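Local coordinates for protein GP37 (Pseudomonas phage phikz, PDB 5FT0) that probably inhibits RNase E, and with it the RNA degradosome of the bacterial host, during phage infection, at residues 13-18 and 76-81; 30-35 and 45-50. All blocks are in the same frame, centred on the assembly; numbering follows the deposited sequence.

Contact 1. Residues 13-18 and 76-81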
# COMPACT_ATOMS: atom_id res chain seq x y z
N GLN A 13 1.92 32.70 -2.24
CA GLN A 13 2.77 33.84 -2.59
C GLN A 13 4.14 33.38 -3.06
O GLN A 13 4.69 33.92 -4.03
CB GLN A 13 2.89 34.79 -1.40
CG GLN A 13 1.64 35.61 -1.14
CD GLN A 13 1.59 36.18 0.26
OE1 GLN A 13 2.58 36.16 0.99
NE2 GLN A 13 0.43 36.69 0.66
N ALA A 14 4.72 32.38 -2.38
CA ALA A 14 5.99 31.83 -2.84
C ALA A 14 5.83 31.11 -4.17
O ALA A 14 6.66 31.27 -5.07
CB ALA A 14 6.55 30.87 -1.78
N LEU A 15 4.76 30.33 -4.32
CA LEU A 15 4.54 29.60 -5.57
C LEU A 15 4.29 30.55 -6.74
O LEU A 15 4.65 30.22 -7.88
CB LEU A 15 3.38 28.63 -5.41
CG LEU A 15 3.64 27.44 -4.49
CD1 LEU A 15 2.46 26.48 -4.48
CD2 LEU A 15 4.92 26.72 -4.91
N SER A 16 3.70 31.71 -6.49
CA SER A 16 3.41 32.67 -7.55
C SER A 16 4.67 33.26 -8.17
O SER A 16 4.59 33.83 -9.26
CB SER A 16 2.52 33.79 -7.03
OG SER A 16 3.22 34.61 -6.10
N LYS A 17 5.82 33.13 -7.52
CA LYS A 17 7.07 33.60 -8.11
C LYS A 17 7.64 32.61 -9.12
O LYS A 17 8.59 32.95 -9.83
CB LYS A 17 8.09 33.89 -7.01
CG LYS A 17 7.72 35.11 -6.18
CD LYS A 17 8.44 35.17 -4.85
CE LYS A 17 7.86 36.30 -3.99
NZ LYS A 17 8.49 36.36 -2.65
N LEU A 18 7.09 31.40 -9.20
CA LEU A 18 7.54 30.41 -10.17
C LEU A 18 6.96 30.73 -11.54
O LEU A 18 5.74 30.81 -11.71
CB LEU A 18 7.13 29.01 -9.74
CG LEU A 18 7.86 28.39 -8.54
CD1 LEU A 18 7.31 27.01 -8.25
CD2 LEU A 18 9.35 28.34 -8.80
N SER A 76 10.63 25.36 0.86
CA SER A 76 11.43 24.85 -0.24
C SER A 76 10.94 23.48 -0.71
O SER A 76 11.07 23.15 -1.89
CB SER A 76 12.91 24.78 0.16
OG SER A 76 13.16 23.67 1.00
N ARG A 77 10.39 22.67 0.20
CA ARG A 77 9.81 21.40 -0.21
C ARG A 77 8.49 21.60 -0.93
O ARG A 77 8.16 20.86 -1.86
CB ARG A 77 9.62 20.48 1.01
CG ARG A 77 10.90 20.13 1.78
CD ARG A 77 11.96 19.48 0.89
NE ARG A 77 11.51 18.21 0.32
CZ ARG A 77 11.78 17.01 0.82
NH1 ARG A 77 12.51 16.91 1.93
NH2 ARG A 77 11.33 15.92 0.23
N ILE A 78 7.70 22.60 -0.51
CA ILE A 78 6.44 22.88 -1.20
C ILE A 78 6.70 23.43 -2.59
O ILE A 78 6.03 23.05 -3.56
CB ILE A 78 5.58 23.84 -0.36
CG1 ILE A 78 5.21 23.21 0.98
CG2 ILE A 78 4.33 24.26 -1.12
CD1 ILE A 78 4.42 24.13 1.89
N ILE A 79 7.68 24.32 -2.73
CA ILE A 79 8.04 24.85 -4.04
C ILE A 79 8.48 23.73 -4.97
O ILE A 79 7.98 23.60 -6.10
CB ILE A 79 9.13 25.93 -3.90
CG1 ILE A 79 8.61 27.13 -3.11
CG2 ILE A 79 9.65 26.35 -5.28
CD1 ILE A 79 9.69 28.10 -2.71
N ALA A 80 9.41 22.89 -4.50
CA ALA A 80 9.87 21.77 -5.32
C ALA A 80 8.72 20.83 -5.66
O ALA A 80 8.67 20.29 -6.77
CB ALA A 80 10.98 21.02 -4.59
N ASP A 81 7.79 20.62 -4.72
CA ASP A 81 6.65 19.75 -4.97
C ASP A 81 5.76 20.25 -6.10
O ASP A 81 5.09 19.46 -6.76
CB ASP A 81 5.82 19.60 -3.69
CG ASP A 81 6.03 18.26 -3.02
OD1 ASP A 81 6.17 17.25 -3.74
OD2 ASP A 81 6.04 18.22 -1.77
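The backbone oxygen A14 O is gripped twice: K17 N donates to it from 3.2 Å, and NE2 of H217, on strand 206-217, brings a second N-H. One residue further, L18 N bonds to L15 O at 3.0 Å and closes a type I turn from L15 to L18, which carries L18 round to the flank of helix 67-82. The side chains that meet across the contact are all apolar, with I79 as the hub. L15 CG lies anti to its own carbonyl carbon (chi1 -69°), and the CD2 branch beyond it presses on the helix backbone at I79 CA, 3.7 Å away. The same methyl is 4.1 Å from both I79 CG1 and the carbonyl oxygen I78 O, which accepts a bond from N82 ND2, while L15 CD1 reaches towards I78 CG2 more loosely. L18 comes to the other branch of I79: its CD1 sits 3.8 Å from I79 CG2, the methyl held anti to the backbone N. The two side chains cross obliquely, and L18 CD2 also stays near that methyl, so CG2 fits against both tips of the leucine. A14 adds its CB at 4.3 Å from I79 CD1. H217 touches L18 and I79; V220 and V223 of strand 220-232 cover more of I79, and L21 and L27 adjoin L15. Helix 8-15 and the turn thus meet helix 67-82 by van der Waals contact of aliphatic groups, while the polar ties, A14 O to H217 and a salt bridge from K17 to D219, run to the neighbouring sheet and the loop after strand 206-217.

Contact 2. Residues 30-35 and 45-50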
# COMPACT_ATOMS: atom_id res chain seq x y z
N ILE A 30 -0.75 24.92 7.05
CA ILE A 30 0.10 23.86 7.58
C ILE A 30 0.36 24.15 9.05
O ILE A 30 0.77 25.26 9.40
CB ILE A 30 1.45 23.78 6.83
CG1 ILE A 30 1.30 23.52 5.33
CG2 ILE A 30 2.26 22.64 7.38
CD1 ILE A 30 1.08 22.08 4.96
N SER A 31 0.14 23.15 9.90
CA SER A 31 0.65 23.20 11.27
C SER A 31 1.96 22.42 11.30
O SER A 31 2.00 21.25 10.92
CB SER A 31 -0.35 22.61 12.26
OG SER A 31 0.17 22.64 13.58
N VAL A 32 3.04 23.08 11.73
CA VAL A 32 4.39 22.53 11.65
C VAL A 32 4.90 22.24 13.06
O VAL A 32 4.91 23.13 13.92
CB VAL A 32 5.35 23.48 10.92
CG1 VAL A 32 6.75 22.90 10.90
CG2 VAL A 32 4.85 23.75 9.50
N HIS A 33 5.33 21.00 13.28
CA HIS A 33 6.07 20.61 14.47
C HIS A 33 7.46 20.17 14.07
O HIS A 33 7.66 19.59 12.99
CB HIS A 33 5.37 19.47 15.22
CG HIS A 33 4.01 19.83 15.75
ND1 HIS A 33 3.77 20.09 17.08
CD2 HIS A 33 2.82 19.95 15.12
CE1 HIS A 33 2.49 20.36 17.25
NE2 HIS A 33 1.89 20.29 16.07
N TRP A 34 8.44 20.45 14.92
CA TRP A 34 9.80 20.02 14.67
C TRP A 34 10.54 19.83 15.98
O TRP A 34 10.22 20.47 16.99
CB TRP A 34 10.56 21.00 13.76
CG TRP A 34 10.74 22.37 14.34
CD1 TRP A 34 9.88 23.42 14.24
CD2 TRP A 34 11.88 22.84 15.07
NE1 TRP A 34 10.40 24.52 14.89
CE2 TRP A 34 11.62 24.19 15.40
CE3 TRP A 34 13.08 22.26 15.49
CZ2 TRP A 34 12.53 24.96 16.13
CZ3 TRP A 34 13.97 23.03 16.21
CH2 TRP A 34 13.69 24.36 16.52
N VAL A 35 11.54 18.95 15.95
CA VAL A 35 12.37 18.66 17.11
C VAL A 35 13.80 18.42 16.62
O VAL A 35 14.01 17.80 15.57
CB VAL A 35 11.84 17.44 17.90
CG1 VAL A 35 11.59 16.26 16.98
CG2 VAL A 35 12.80 17.06 19.03
N VAL A 45 10.81 17.05 11.07
CA VAL A 45 9.72 17.99 10.84
C VAL A 45 8.44 17.21 10.55
O VAL A 45 8.47 16.22 9.82
CB VAL A 45 10.05 18.95 9.68
CG1 VAL A 45 8.90 19.93 9.44
CG2 VAL A 45 11.34 19.71 9.97
N THR A 46 7.33 17.67 11.13
CA THR A 46 6.01 17.11 10.88
C THR A 46 5.08 18.21 10.42
O THR A 46 5.00 19.27 11.06
CB THR A 46 5.45 16.42 12.13
OG1 THR A 46 6.32 15.35 12.52
CG2 THR A 46 4.06 15.86 11.85
N CYS A 47 4.38 17.98 9.31
CA CYS A 47 3.46 18.94 8.73
C CYS A 47 2.07 18.32 8.64
O CYS A 47 1.91 17.21 8.13
CB CYS A 47 3.93 19.38 7.34
SG CYS A 47 5.57 20.12 7.29
N ALA A 48 1.06 19.04 9.13
CA ALA A 48 -0.30 18.52 9.21
C ALA A 48 -1.28 19.51 8.60
O ALA A 48 -1.23 20.71 8.90
CB ALA A 48 -0.69 18.24 10.66
N THR A 49 -2.17 19.00 7.75
CA THR A 49 -3.28 19.75 7.18
C THR A 49 -4.60 19.08 7.55
O THR A 49 -4.63 18.02 8.18
CB THR A 49 -3.18 19.86 5.66
OG1 THR A 49 -3.34 18.56 5.07
CG2 THR A 49 -1.86 20.45 5.24
N MSE A 50 -5.69 19.71 7.12
CA MSE A 50 -7.01 19.16 7.35
C MSE A 50 -7.32 18.03 6.38
O MSE A 50 -7.84 16.98 6.77
CB MSE A 50 -8.07 20.26 7.24
CG MSE A 50 -9.40 19.90 7.87
SE MSE A 50 -10.86 21.00 7.20
CE MSE A 50 -10.81 20.44 5.33
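Strands 30-35 and 45-48 run antiparallel, the N-to-C directions of the two short segments differing by 165°, with S31 opposite A48 and H33 opposite T46 as hydrogen-bonded pairs. H33 N donates to T46 O at 2.8 Å and T46 N returns a bond to H33 O at 2.7 Å. At the other pair, S31 N reaches A48 O almost straight at 3.0 Å, whereas the A48 N bond to S31 O is more bent, 149° at the hydrogen. V32 with C47 and W34 with V45 are the non-hydrogen-bonded pairs, and their side chains share the face turned to helix 67-82. On it V32 CG1 meets V45 CG1 diagonally at 3.9 Å, and W34 CB packs on V45 CG2 at 4.1 Å. The indole of W34 swings away from strand 45-48, CG lying between its backbone N and carbonyl carbon (chi1 63°), and NE1 bonds to D67. I30 packs on C47, its CG2 3.7 Å from C47 CB, while its CD1 is pressed tightly against T49 CG2, at 3.4 Å. T49 OG1 instead accepts a bond from S52 N. V70 and V74 of helix 67-82 lie against the valine and cysteine face; S31, H33, T46 and A48 occupy the reverse. Strand 4-6 flanks one strand and strand 55-59 the other, making this hairpin the central pair of a four-stranded antiparallel sheet with a helix packed on one face.

Overall arrangement
Along the chain the order is 13-18, 30-35, 45-50, 76-81, so contact 1 brackets contact 2. Their centres are about 17 Å apart, and their nearest atoms come within about 5 Å without touching. Helix 67-82 joins them: its earlier turns, with V70 and V74, lie on the four-stranded sheet of contact 2, while its last turns form one side of contact 1. At that end V220 and V223 belong to the separate seven-stranded sheet. The helix thus spans from the small N-terminal sheet to the large one, and helix 8-15 docks beside the junction, where the I79 side chain is about 14 Å from a bound arginine.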